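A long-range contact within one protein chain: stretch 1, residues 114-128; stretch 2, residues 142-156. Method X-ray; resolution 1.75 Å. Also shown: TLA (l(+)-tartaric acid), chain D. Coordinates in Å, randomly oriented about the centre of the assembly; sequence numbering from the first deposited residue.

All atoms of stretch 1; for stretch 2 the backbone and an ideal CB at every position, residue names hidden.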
ATOM      1  N   SER B 114       8.149  -2.169   8.830  1.00 12.80           N
ATOM      2  CA  SER B 114       7.355  -0.981   9.087  1.00 13.19           C
ATOM      3  C   SER B 114       6.063  -0.741   8.317  1.00 13.69           C
ATOM      4  O   SER B 114       5.822  -1.301   7.247  1.00 11.50           O
ATOM      5  CB  SER B 114       8.249   0.241   8.903  1.00 14.98           C
ATOM      6  OG  SER B 114       8.735   0.286   7.569  1.00 15.59           O
ATOM      7  N   TYR B 115       5.251   0.135   8.899  1.00 13.05           N
ATOM      8  CA  TYR B 115       3.979   0.554   8.333  1.00 13.09           C
ATOM      9  C   TYR B 115       3.829   2.024   8.689  1.00 13.99           C
ATOM     10  O   TYR B 115       3.969   2.394   9.856  1.00 14.01           O
ATOM     11  CB  TYR B 115       2.812  -0.221   8.949  1.00 13.29           C
ATOM     12  CG  TYR B 115       1.471   0.386   8.591  1.00 15.09           C
ATOM     13  CD1 TYR B 115       0.948   0.253   7.308  1.00 17.30           C
ATOM     14  CD2 TYR B 115       0.768   1.167   9.512  1.00 14.26           C
ATOM     15  CE1 TYR B 115      -0.237   0.892   6.941  1.00 18.70           C
ATOM     16  CE2 TYR B 115      -0.419   1.809   9.156  1.00 15.43           C
ATOM     17  CZ  TYR B 115      -0.912   1.669   7.869  1.00 18.17           C
ATOM     18  OH  TYR B 115      -2.065   2.332   7.499  1.00 20.92           O
ATOM     19  N   HIS B 116       3.564   2.867   7.700  1.00 13.55           N
ATOM     20  CA  HIS B 116       3.387   4.285   7.975  1.00 13.94           C
ATOM     21  C   HIS B 116       2.049   4.795   7.458  1.00 14.81           C
ATOM     22  O   HIS B 116       1.582   4.380   6.398  1.00 15.39           O
ATOM     23  CB  HIS B 116       4.489   5.123   7.317  1.00 14.76           C
ATOM     24  CG  HIS B 116       5.879   4.691   7.661  1.00 14.93           C
ATOM     25  ND1 HIS B 116       6.425   3.509   7.211  1.00 16.58           N
ATOM     26  CD2 HIS B 116       6.846   5.299   8.388  1.00 17.50           C
ATOM     27  CE1 HIS B 116       7.669   3.407   7.646  1.00 14.54           C
ATOM     28  NE2 HIS B 116       7.950   4.479   8.362  1.00 16.01           N
ATOM     29  N   ASN B 117       1.421   5.683   8.219  1.00 14.20           N
ATOM     30  CA  ASN B 117       0.175   6.298   7.775  1.00 15.06           C
ATOM     31  C   ASN B 117       0.319   7.760   8.142  1.00 15.35           C
ATOM     32  O   ASN B 117       0.239   8.132   9.310  1.00 15.37           O
ATOM     33  CB  ASN B 117      -1.060   5.703   8.460  1.00 15.17           C
ATOM     34  CG  ASN B 117      -2.359   6.190   7.818  1.00 16.17           C
ATOM     35  OD1 ASN B 117      -2.534   7.389   7.585  1.00 16.10           O
ATOM     36  ND2 ASN B 117      -3.268   5.265   7.531  1.00 14.76           N
ATOM     37  N   PHE B 118       0.555   8.585   7.130  1.00 16.52           N
ATOM     38  CA  PHE B 118       0.758  10.012   7.319  1.00 16.95           C
ATOM     39  C   PHE B 118      -0.521  10.825   7.476  1.00 17.37           C
ATOM     40  O   PHE B 118      -0.466  12.046   7.638  1.00 18.32           O
ATOM     41  CB  PHE B 118       1.581  10.547   6.144  1.00 19.65           C
ATOM     42  CG  PHE B 118       2.944   9.924   6.040  1.00 21.62           C
ATOM     43  CD1 PHE B 118       3.999  10.396   6.812  1.00 21.83           C
ATOM     44  CD2 PHE B 118       3.158   8.821   5.218  1.00 22.32           C
ATOM     45  CE1 PHE B 118       5.251   9.777   6.772  1.00 23.91           C
ATOM     46  CE2 PHE B 118       4.403   8.195   5.170  1.00 23.40           C
ATOM     47  CZ  PHE B 118       5.450   8.676   5.951  1.00 22.97           C
ATOM     48  N   GLU B 119      -1.669  10.155   7.444  1.00 16.18           N
ATOM     49  CA  GLU B 119      -2.945  10.846   7.566  1.00 17.07           C
ATOM     50  C   GLU B 119      -3.720  10.631   8.859  1.00 15.09           C
ATOM     51  O   GLU B 119      -4.345  11.563   9.375  1.00 14.05           O
ATOM     52  CB  GLU B 119      -3.857  10.464   6.395  1.00 21.39           C
ATOM     53  CG  GLU B 119      -3.500  11.120   5.074  1.00 27.71           C
ATOM     54  CD  GLU B 119      -4.429  10.691   3.951  1.00 32.77           C
ATOM     55  OE1 GLU B 119      -5.656  10.615   4.185  1.00 33.58           O
ATOM     56  OE2 GLU B 119      -3.933  10.443   2.829  1.00 37.77           O
ATOM     57  N   LEU B 120      -3.687   9.411   9.387  1.00 13.66           N
ATOM     58  CA  LEU B 120      -4.457   9.103  10.586  1.00 13.26           C
ATOM     59  C   LEU B 120      -3.975   7.850  11.300  1.00 13.36           C
ATOM     60  O   LEU B 120      -3.103   7.139  10.811  1.00 12.02           O
ATOM     61  CB  LEU B 120      -5.928   8.908  10.190  1.00 15.19           C
ATOM     62  CG  LEU B 120      -6.148   7.911   9.035  1.00 16.90           C
ATOM     63  CD1 LEU B 120      -6.120   6.476   9.551  1.00 17.32           C
ATOM     64  CD2 LEU B 120      -7.491   8.176   8.362  1.00 20.26           C
ATOM     65  N   THR B 121      -4.559   7.590  12.464  1.00 13.20           N
ATOM     66  CA  THR B 121      -4.240   6.397  13.236  1.00 11.72           C
ATOM     67  C   THR B 121      -5.351   5.420  12.868  1.00 12.82           C
ATOM     68  O   THR B 121      -6.510   5.609  13.242  1.00 12.70           O
ATOM     69  CB  THR B 121      -4.268   6.686  14.745  1.00 13.22           C
ATOM     70  OG1 THR B 121      -3.290   7.692  15.043  1.00 12.33           O
ATOM     71  CG2 THR B 121      -3.957   5.419  15.545  1.00 10.33           C
ATOM     72  N   PRO B 122      -5.010   4.360  12.124  1.00 14.07           N
ATOM     73  CA  PRO B 122      -6.001   3.367  11.700  1.00 13.94           C
ATOM     74  C   PRO B 122      -6.702   2.616  12.823  1.00 14.48           C
ATOM     75  O   PRO B 122      -6.241   2.613  13.970  1.00 14.85           O
ATOM     76  CB  PRO B 122      -5.193   2.449  10.784  1.00 14.58           C
ATOM     77  CG  PRO B 122      -3.821   2.493  11.393  1.00 16.84           C
ATOM     78  CD  PRO B 122      -3.648   3.959  11.720  1.00 14.98           C
ATOM     79  N   PRO B 123      -7.848   1.988  12.507  1.00 14.07           N
ATOM     80  CA  PRO B 123      -8.645   1.218  13.467  1.00 13.96           C
ATOM     81  C   PRO B 123      -7.790   0.179  14.179  1.00 13.08           C
ATOM     82  O   PRO B 123      -6.761  -0.248  13.663  1.00 12.16           O
ATOM     83  CB  PRO B 123      -9.715   0.583  12.585  1.00 15.33           C
ATOM     84  CG  PRO B 123      -9.944   1.640  11.560  1.00 16.49           C
ATOM     85  CD  PRO B 123      -8.534   2.051  11.203  1.00 14.12           C
ATOM     86  N   ASN B 124      -8.230  -0.238  15.359  1.00 14.24           N
ATOM     87  CA  ASN B 124      -7.474  -1.203  16.139  1.00 14.79           C
ATOM     88  C   ASN B 124      -7.097  -2.486  15.423  1.00 13.72           C
ATOM     89  O   ASN B 124      -5.971  -2.950  15.571  1.00 13.15           O
ATOM     90  CB  ASN B 124      -8.217  -1.540  17.433  1.00 14.44           C
ATOM     91  CG  ASN B 124      -8.452  -0.317  18.294  1.00 15.73           C
ATOM     92  OD1 ASN B 124      -7.762   0.695  18.155  1.00 15.86           O
ATOM     93  ND2 ASN B 124      -9.419  -0.406  19.198  1.00 16.35           N
ATOM     94  N   TRP B 125      -8.011  -3.060  14.640  1.00 14.52           N
ATOM     95  CA  TRP B 125      -7.696  -4.315  13.966  1.00 15.43           C
ATOM     96  C   TRP B 125      -6.514  -4.185  13.013  1.00 15.14           C
ATOM     97  O   TRP B 125      -5.767  -5.145  12.812  1.00 14.01           O
ATOM     98  CB  TRP B 125      -8.919  -4.878  13.223  1.00 18.25           C
ATOM     99  CG  TRP B 125      -9.336  -4.114  12.010  1.00 21.00           C
ATOM    100  CD1 TRP B 125     -10.229  -3.085  11.953  1.00 21.81           C
ATOM    101  CD2 TRP B 125      -8.879  -4.327  10.668  1.00 24.16           C
ATOM    102  NE1 TRP B 125     -10.363  -2.648  10.655  1.00 23.58           N
ATOM    103  CE2 TRP B 125      -9.548  -3.393   9.847  1.00 24.49           C
ATOM    104  CE3 TRP B 125      -7.975  -5.223  10.081  1.00 25.09           C
ATOM    105  CZ2 TRP B 125      -9.335  -3.323   8.463  1.00 25.89           C
ATOM    106  CZ3 TRP B 125      -7.763  -5.154   8.702  1.00 27.32           C
ATOM    107  CH2 TRP B 125      -8.445  -4.209   7.911  1.00 25.50           C
ATOM    108  N   ILE B 126      -6.342  -3.001  12.431  1.00 13.88           N
ATOM    109  CA  ILE B 126      -5.226  -2.752  11.526  1.00 13.81           C
ATOM    110  C   ILE B 126      -3.937  -2.646  12.341  1.00 14.09           C
ATOM    111  O   ILE B 126      -2.903  -3.189  11.954  1.00 14.47           O
ATOM    112  CB  ILE B 126      -5.446  -1.454  10.718  1.00 15.78           C
ATOM    113  CG1 ILE B 126      -6.570  -1.678   9.702  1.00 15.46           C
ATOM    114  CG2 ILE B 126      -4.158  -1.042  10.013  1.00 16.12           C
ATOM    115  CD1 ILE B 126      -6.870  -0.477   8.822  1.00 18.86           C
ATOM    116  N   ILE B 127      -4.000  -1.949  13.472  1.00 11.47           N
ATOM    117  CA  ILE B 127      -2.827  -1.822  14.332  1.00 13.32           C
ATOM    118  C   ILE B 127      -2.348  -3.217  14.734  1.00 12.56           C
ATOM    119  O   ILE B 127      -1.163  -3.539  14.629  1.00 12.68           O
ATOM    120  CB  ILE B 127      -3.158  -1.020  15.613  1.00 12.32           C
ATOM    121  CG1 ILE B 127      -3.449   0.433  15.243  1.00 12.72           C
ATOM    122  CG2 ILE B 127      -2.002  -1.121  16.616  1.00 14.45           C
ATOM    123  CD1 ILE B 127      -3.937   1.290  16.388  1.00 11.08           C
ATOM    124  N   ARG B 128      -3.281  -4.054  15.180  1.00 12.76           N
ATOM    125  CA  ARG B 128      -2.935  -5.407  15.600  1.00 13.88           C
ATOM    126  C   ARG B 128      -2.433  -6.282  14.456  1.00 14.33           C
ATOM    127  O   ARG B 128      -1.524  -7.087  14.643  1.00 14.34           O
ATOM    128  CB  ARG B 128      -4.135  -6.079  16.280  1.00 13.04           C
ATOM    129  CG  ARG B 128      -4.497  -5.477  17.634  1.00 15.01           C
ATOM    130  CD  ARG B 128      -5.548  -6.327  18.345  1.00 15.82           C
ATOM    131  NE  ARG B 128      -6.837  -6.263  17.665  1.00 19.27           N
ATOM    132  CZ  ARG B 128      -7.831  -5.456  18.019  1.00 17.36           C
ATOM    133  NH1 ARG B 128      -7.702  -4.640  19.060  1.00 16.63           N
ATOM    134  NH2 ARG B 128      -8.956  -5.460  17.319  1.00 18.47           N
ATOM    135  N   UNK B 142       7.178  -2.093  13.275  1.00 11.56           N
ATOM    136  CA  UNK B 142       7.258  -0.656  13.511  1.00 12.04           C
ATOM    137  C   UNK B 142       6.009  -0.009  12.936  1.00 12.80           C
ATOM    138  O   UNK B 142       5.673  -0.234  11.772  1.00 12.03           O
ATOM    139  CB  UNK B 142       8.523  -0.057  12.893  1.00 12.04           C
ATOM    140  N   UNK B 143       5.327   0.788  13.752  1.00 11.45           N
ATOM    141  CA  UNK B 143       4.119   1.480  13.321  1.00 13.05           C
ATOM    142  C   UNK B 143       4.311   2.973  13.555  1.00 12.68           C
ATOM    143  O   UNK B 143       4.560   3.398  14.678  1.00 13.13           O
ATOM    144  CB  UNK B 143       2.886   0.960  14.062  1.00 13.05           C
ATOM    145  N   UNK B 144       4.208   3.761  12.491  1.00 12.23           N
ATOM    146  CA  UNK B 144       4.350   5.211  12.594  1.00 11.90           C
ATOM    147  C   UNK B 144       3.096   5.808  11.960  1.00 13.36           C
ATOM    148  O   UNK B 144       2.950   5.794  10.737  1.00 12.21           O
ATOM    149  CB  UNK B 144       5.626   5.713  11.915  1.00 11.90           C
ATOM    150  N   UNK B 145       2.196   6.327  12.794  1.00 12.17           N
ATOM    151  CA  UNK B 145       0.935   6.886  12.309  1.00 12.20           C
ATOM    152  C   UNK B 145       0.598   8.248  12.915  1.00 13.13           C
ATOM    153  O   UNK B 145       0.859   8.500  14.093  1.00 12.41           O
ATOM    154  CB  UNK B 145      -0.204   5.907  12.603  1.00 12.20           C
ATOM    155  N   UNK B 146       0.006   9.120  12.106  1.00 12.46           N
ATOM    156  CA  UNK B 146      -0.350  10.452  12.571  1.00 13.84           C
ATOM    157  C   UNK B 146      -1.525  10.434  13.534  1.00 13.32           C
ATOM    158  O   UNK B 146      -2.576   9.852  13.248  1.00 12.15           O
ATOM    159  CB  UNK B 146      -0.675  11.353  11.378  1.00 13.84           C
ATOM    160  N   UNK B 147      -1.336  11.074  14.680  1.00 12.02           N
ATOM    161  CA  UNK B 147      -2.390  11.165  15.673  1.00 13.64           C
ATOM    162  C   UNK B 147      -3.133  12.468  15.396  1.00 14.28           C
ATOM    163  O   UNK B 147      -2.514  13.518  15.195  1.00 13.48           O
ATOM    164  CB  UNK B 147      -1.837  11.114  17.099  1.00 13.64           C
ATOM    165  N   UNK B 148      -4.457  12.396  15.369  1.00 13.89           N
ATOM    166  CA  UNK B 148      -5.270  13.578  15.120  1.00 13.96           C
ATOM    167  C   UNK B 148      -5.976  14.018  16.402  1.00 14.89           C
ATOM    168  O   UNK B 148      -6.869  14.877  16.382  1.00 13.32           O
ATOM    169  CB  UNK B 148      -6.291  13.303  14.014  1.00 13.96           C
ATOM    170  N   UNK B 149      -5.544  13.432  17.516  1.00 13.12           N
ATOM    171  CA  UNK B 149      -6.091  13.721  18.839  1.00 14.42           C
ATOM    172  C   UNK B 149      -5.231  13.006  19.871  1.00 14.67           C
ATOM    173  O   UNK B 149      -4.426  12.143  19.524  1.00 14.78           O
ATOM    174  CB  UNK B 149      -7.555  13.290  18.947  1.00 14.42           C
ATOM    175  N   UNK B 150      -5.396  13.357  21.141  1.00 13.67           N
ATOM    176  CA  UNK B 150      -4.626  12.690  22.183  1.00 14.08           C
ATOM    177  C   UNK B 150      -5.144  11.260  22.310  1.00 14.77           C
ATOM    178  O   UNK B 150      -4.386  10.338  22.613  1.00 13.13           O
ATOM    179  CB  UNK B 150      -4.725  13.437  23.515  1.00 14.08           C
ATOM    180  N   UNK B 151      -6.437  11.081  22.054  1.00 15.25           N
ATOM    181  CA  UNK B 151      -7.064   9.760  22.121  1.00 16.16           C
ATOM    182  C   UNK B 151      -6.357   8.785  21.174  1.00 13.56           C
ATOM    183  O   UNK B 151      -6.214   7.602  21.483  1.00 13.76           O
ATOM    184  CB  UNK B 151      -8.551   9.854  21.775  1.00 16.16           C
ATOM    185  N   UNK B 152      -5.929   9.283  20.013  1.00 12.79           N
ATOM    186  CA  UNK B 152      -5.243   8.449  19.021  1.00 12.82           C
ATOM    187  C   UNK B 152      -3.909   7.940  19.553  1.00 11.09           C
ATOM    188  O   UNK B 152      -3.463   6.848  19.195  1.00 11.77           O
ATOM    189  CB  UNK B 152      -5.022   9.234  17.726  1.00 12.82           C
ATOM    190  N   UNK B 153      -3.266   8.745  20.392  1.00 10.37           N
ATOM    191  CA  UNK B 153      -1.976   8.371  20.967  1.00  9.74           C
ATOM    192  C   UNK B 153      -2.198   7.276  21.998  1.00  9.83           C
ATOM    193  O   UNK B 153      -1.567   6.226  21.949  1.00  8.94           O
ATOM    194  CB  UNK B 153      -1.278   9.578  21.596  1.00  9.74           C
ATOM    195  N   UNK B 154      -3.116   7.528  22.926  1.00  8.24           N
ATOM    196  CA  UNK B 154      -3.429   6.562  23.966  1.00  9.92           C
ATOM    197  C   UNK B 154      -3.835   5.229  23.342  1.00 10.06           C
ATOM    198  O   UNK B 154      -3.409   4.165  23.794  1.00 11.01           O
ATOM    199  CB  UNK B 154      -4.540   7.091  24.875  1.00  9.92           C
ATOM    200  N   UNK B 155      -4.651   5.296  22.291  1.00  9.93           N
ATOM    201  CA  UNK B 155      -5.139   4.099  21.611  1.00 11.40           C
ATOM    202  C   UNK B 155      -4.012   3.280  20.984  1.00 10.07           C
ATOM    203  O   UNK B 155      -3.938   2.067  21.176  1.00  9.41           O
ATOM    204  CB  UNK B 155      -6.150   4.491  20.532  1.00 11.40           C
ATOM    205  N   UNK B 156      -3.130   3.938  20.238  1.00 10.72           N
ATOM    206  CA  UNK B 156      -2.015   3.233  19.612  1.00  9.64           C
ATOM    207  C   UNK B 156      -1.182   2.514  20.667  1.00  9.78           C
ATOM    208  O   UNK B 156      -0.833   1.341  20.509  1.00 11.91           O
ATOM    209  CB  UNK B 156      -1.142   4.205  18.816  1.00  9.64           C
TER
HETATM  210  O1  TLA D5988       9.389   6.137   9.775  1.00 43.07           O
HETATM  211  O11 TLA D5988      10.282   7.954   8.933  1.00 44.80           O
HETATM  212  C1  TLA D5988       9.859   7.218   9.968  1.00 44.48           C
HETATM  213  C2  TLA D5988       9.948   7.744  11.375  1.00 45.25           C
HETATM  214  O2  TLA D5988       9.431   6.765  12.259  1.00 46.59           O
HETATM  215  C3  TLA D5988       9.106   9.032  11.487  1.00 46.95           C
HETATM  216  O3  TLA D5988       7.752   8.805  11.103  1.00 48.71           O
HETATM  217  C4  TLA D5988       9.156   9.595  12.885  1.00 46.88           C
HETATM  218  O4  TLA D5988       8.159   9.793  13.504  1.00 48.75           O
HETATM  219  O41 TLA D5988      10.336   9.899  13.428  1.00 48.75           O

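Positions 142 to 146 run parallel to strand 114-117, with backbone hydrogen bonds alternating from one strand to the other. At position 142 the ideal CB lies on the sheet face shared with Ser-114 and His-116, 4.0 Å from Ser-114 CB. The tartrate beyond, with its carboxylates, favours a long cationic or polar chain. The residue is Lys-142; its fully extended side chain carries NZ to 3.1 Å from tartrate O1, the oxygen that His-116 NE2 reaches at 2.6 Å.

Position 143 turns to the opposite face, beside Tyr-115 and within range of Ile-127, so a branched aliphatic or other medium-sized apolar group would suit. Ile-143 is found: its CG2 lies at the edge of the Tyr-115 ring, 4.3 Å from CD2, and its CD1 is 4.0 Å from Ile-127 CG2.

At 144 the CB returns to the face of His-116, with CD2 only 3.8 Å from the ideal CB and tartrate beyond. A small residue fits most easily, and Ala-144 occupies the site. Its N donates to Tyr-115 O (3.0 Å), and its O accepts from Asn-117 N (2.9 Å).

The CB of 145 points among Asn-117, Leu-120 O and Pro-122 CD, in extended backbone; valine, isoleucine or threonine would be plausible. Val-145 places CG1 3.7 Å from Pro-122 CD and 3.9 Å from Tyr-115 CE2.

Position 146 points sideways past the carbonyls of Phe-118 and Glu-119, where a long flexible chain can pass. Lys-146 does so, CD lying 3.6 Å from Phe-118 O. Its backbone N donates to Asn-117 O (3.0 Å), while its O accepts from Thr-121 OG1 (2.9 Å).

Position 147 points away, and many residues are possible; it is Ala-147. Position 148 points toward the Glu-119 carbonyl, where a polar group would suit, and Asn-148 follows.

Positions 149, 150 and 151 lie beyond stretch 1. A capping residue is expected at 149, just before the helix, and Ser-149 OG accepts from the backbone N of 152 (3.1 Å). Tyr-150 and Glu-151 follow.

At 152 the ideal CB is 3.5 Å from Thr-121 OG1, leaving room for a short polar chain. Asp-152 uses OD2 to accept from Asn-148 N (2.8 Å). Positions 153 and 154, without contacts here, are Val-153 and Ala-154.

Position 155 points toward a cluster of acceptors, calling for a long donor. Arg-155 supplies it: NH1 donates to Thr-121 O (3.0 Å), NH2 to Pro-122 O (3.0 Å) and Asn-124 OD1 (2.8 Å).

Position 156, near Thr-121 CG2 and Ile-127 CD1, suits an aliphatic chain; Leu-156 CD1 lies 4.1 Å from Ile-127 CD1.

Stretch 2 142-156: KIAVKANSYEDVARL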
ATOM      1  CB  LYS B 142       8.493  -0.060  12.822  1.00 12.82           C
ATOM      2  CG  LYS B 142       8.509   1.460  12.813  1.00 15.26           C
ATOM      3  CD  LYS B 142       9.752   2.024  12.135  1.00 16.82           C
ATOM      4  CE  LYS B 142       9.745   3.547  12.193  1.00 18.67           C
ATOM      5  NZ  LYS B 142      10.964   4.168  11.592  1.00 18.90           N
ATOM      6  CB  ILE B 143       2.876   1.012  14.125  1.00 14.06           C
ATOM      7  CG1 ILE B 143       2.661  -0.488  13.930  1.00 16.59           C
ATOM      8  CG2 ILE B 143       1.634   1.778  13.670  1.00 14.57           C
ATOM      9  CD1 ILE B 143       1.524  -1.054  14.763  1.00 16.79           C
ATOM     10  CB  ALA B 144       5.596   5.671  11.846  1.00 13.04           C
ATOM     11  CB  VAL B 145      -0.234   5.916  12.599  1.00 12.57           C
ATOM     12  CG1 VAL B 145      -0.004   4.595  11.880  1.00 12.06           C
ATOM     13  CG2 VAL B 145      -0.357   5.677  14.109  1.00 11.79           C
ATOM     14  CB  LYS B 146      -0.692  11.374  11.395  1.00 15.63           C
ATOM     15  CG  LYS B 146      -1.084  12.783  11.841  1.00 16.42           C
ATOM     16  CD  LYS B 146      -1.436  13.690  10.671  1.00 22.70           C
ATOM     17  CE  LYS B 146      -1.850  15.077  11.159  1.00 21.80           C
ATOM     18  NZ  LYS B 146      -2.282  15.962  10.040  1.00 23.78           N
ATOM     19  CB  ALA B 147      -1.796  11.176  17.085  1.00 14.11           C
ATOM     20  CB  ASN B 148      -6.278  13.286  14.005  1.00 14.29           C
ATOM     21  CG  ASN B 148      -5.607  13.115  12.653  1.00 15.06           C
ATOM     22  OD1 ASN B 148      -5.583  12.021  12.088  1.00 17.44           O
ATOM     23  ND2 ASN B 148      -5.042  14.200  12.135  1.00 13.83           N
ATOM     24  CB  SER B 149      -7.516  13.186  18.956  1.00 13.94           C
ATOM     25  OG  SER B 149      -7.498  11.767  18.985  1.00 15.15           O
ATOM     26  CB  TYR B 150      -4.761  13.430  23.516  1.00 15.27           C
ATOM     27  CG  TYR B 150      -3.975  14.720  23.573  1.00 15.90           C
ATOM     28  CD1 TYR B 150      -2.609  14.736  23.295  1.00 15.84           C
ATOM     29  CD2 TYR B 150      -4.590  15.919  23.929  1.00 16.59           C
ATOM     30  CE1 TYR B 150      -1.872  15.916  23.372  1.00 15.77           C
ATOM     31  CE2 TYR B 150      -3.864  17.104  24.006  1.00 15.80           C
ATOM     32  CZ  TYR B 150      -2.506  17.094  23.730  1.00 16.93           C
ATOM     33  OH  TYR B 150      -1.776  18.257  23.831  1.00 18.27           O
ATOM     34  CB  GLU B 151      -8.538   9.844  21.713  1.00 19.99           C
ATOM     35  CG  GLU B 151      -9.289  11.082  22.191  1.00 29.01           C
ATOM     36  CD  GLU B 151      -9.444  11.143  23.694  1.00 31.98           C
ATOM     37  OE1 GLU B 151      -9.801  10.109  24.294  1.00 35.54           O
ATOM     38  OE2 GLU B 151      -9.225  12.232  24.273  1.00 36.00           O
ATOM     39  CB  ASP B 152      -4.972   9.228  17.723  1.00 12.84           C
ATOM     40  CG  ASP B 152      -6.185   9.320  16.815  1.00 15.47           C
ATOM     41  OD1 ASP B 152      -7.115   8.493  16.955  1.00 14.30           O
ATOM     42  OD2 ASP B 152      -6.191  10.213  15.939  1.00 14.68           O
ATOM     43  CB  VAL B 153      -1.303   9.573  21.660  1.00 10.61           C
ATOM     44  CG1 VAL B 153       0.081   9.176  22.172  1.00 11.72           C
ATOM     45  CG2 VAL B 153      -1.203  10.737  20.689  1.00 12.20           C
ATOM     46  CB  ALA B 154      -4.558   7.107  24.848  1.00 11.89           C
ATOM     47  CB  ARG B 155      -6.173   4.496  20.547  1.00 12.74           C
ATOM     48  CG  ARG B 155      -6.967   3.333  19.964  1.00 14.03           C
ATOM     49  CD  ARG B 155      -8.250   3.836  19.301  1.00 14.78           C
ATOM     50  NE  ARG B 155      -7.989   4.761  18.200  1.00 13.92           N
ATOM     51  CZ  ARG B 155      -7.565   4.395  16.992  1.00 13.25           C
ATOM     52  NH1 ARG B 155      -7.355   5.312  16.055  1.00 14.09           N
ATOM     53  NH2 ARG B 155      -7.350   3.114  16.718  1.00 13.52           N
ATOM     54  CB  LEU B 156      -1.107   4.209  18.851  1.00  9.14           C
ATOM     55  CG  LEU B 156       0.201   3.592  18.323  1.00  8.61           C
ATOM     56  CD1 LEU B 156      -0.128   2.528  17.278  1.00  8.36           C
ATOM     57  CD2 LEU B 156       1.101   4.674  17.725  1.00  6.38           C
TER
HETATM   58  O   HOH W   1      -1.484   7.422  17.228  1.00 11.82           O
HETATM   59  O   HOH W   2      -6.631   9.471  13.317  1.00 12.46           O
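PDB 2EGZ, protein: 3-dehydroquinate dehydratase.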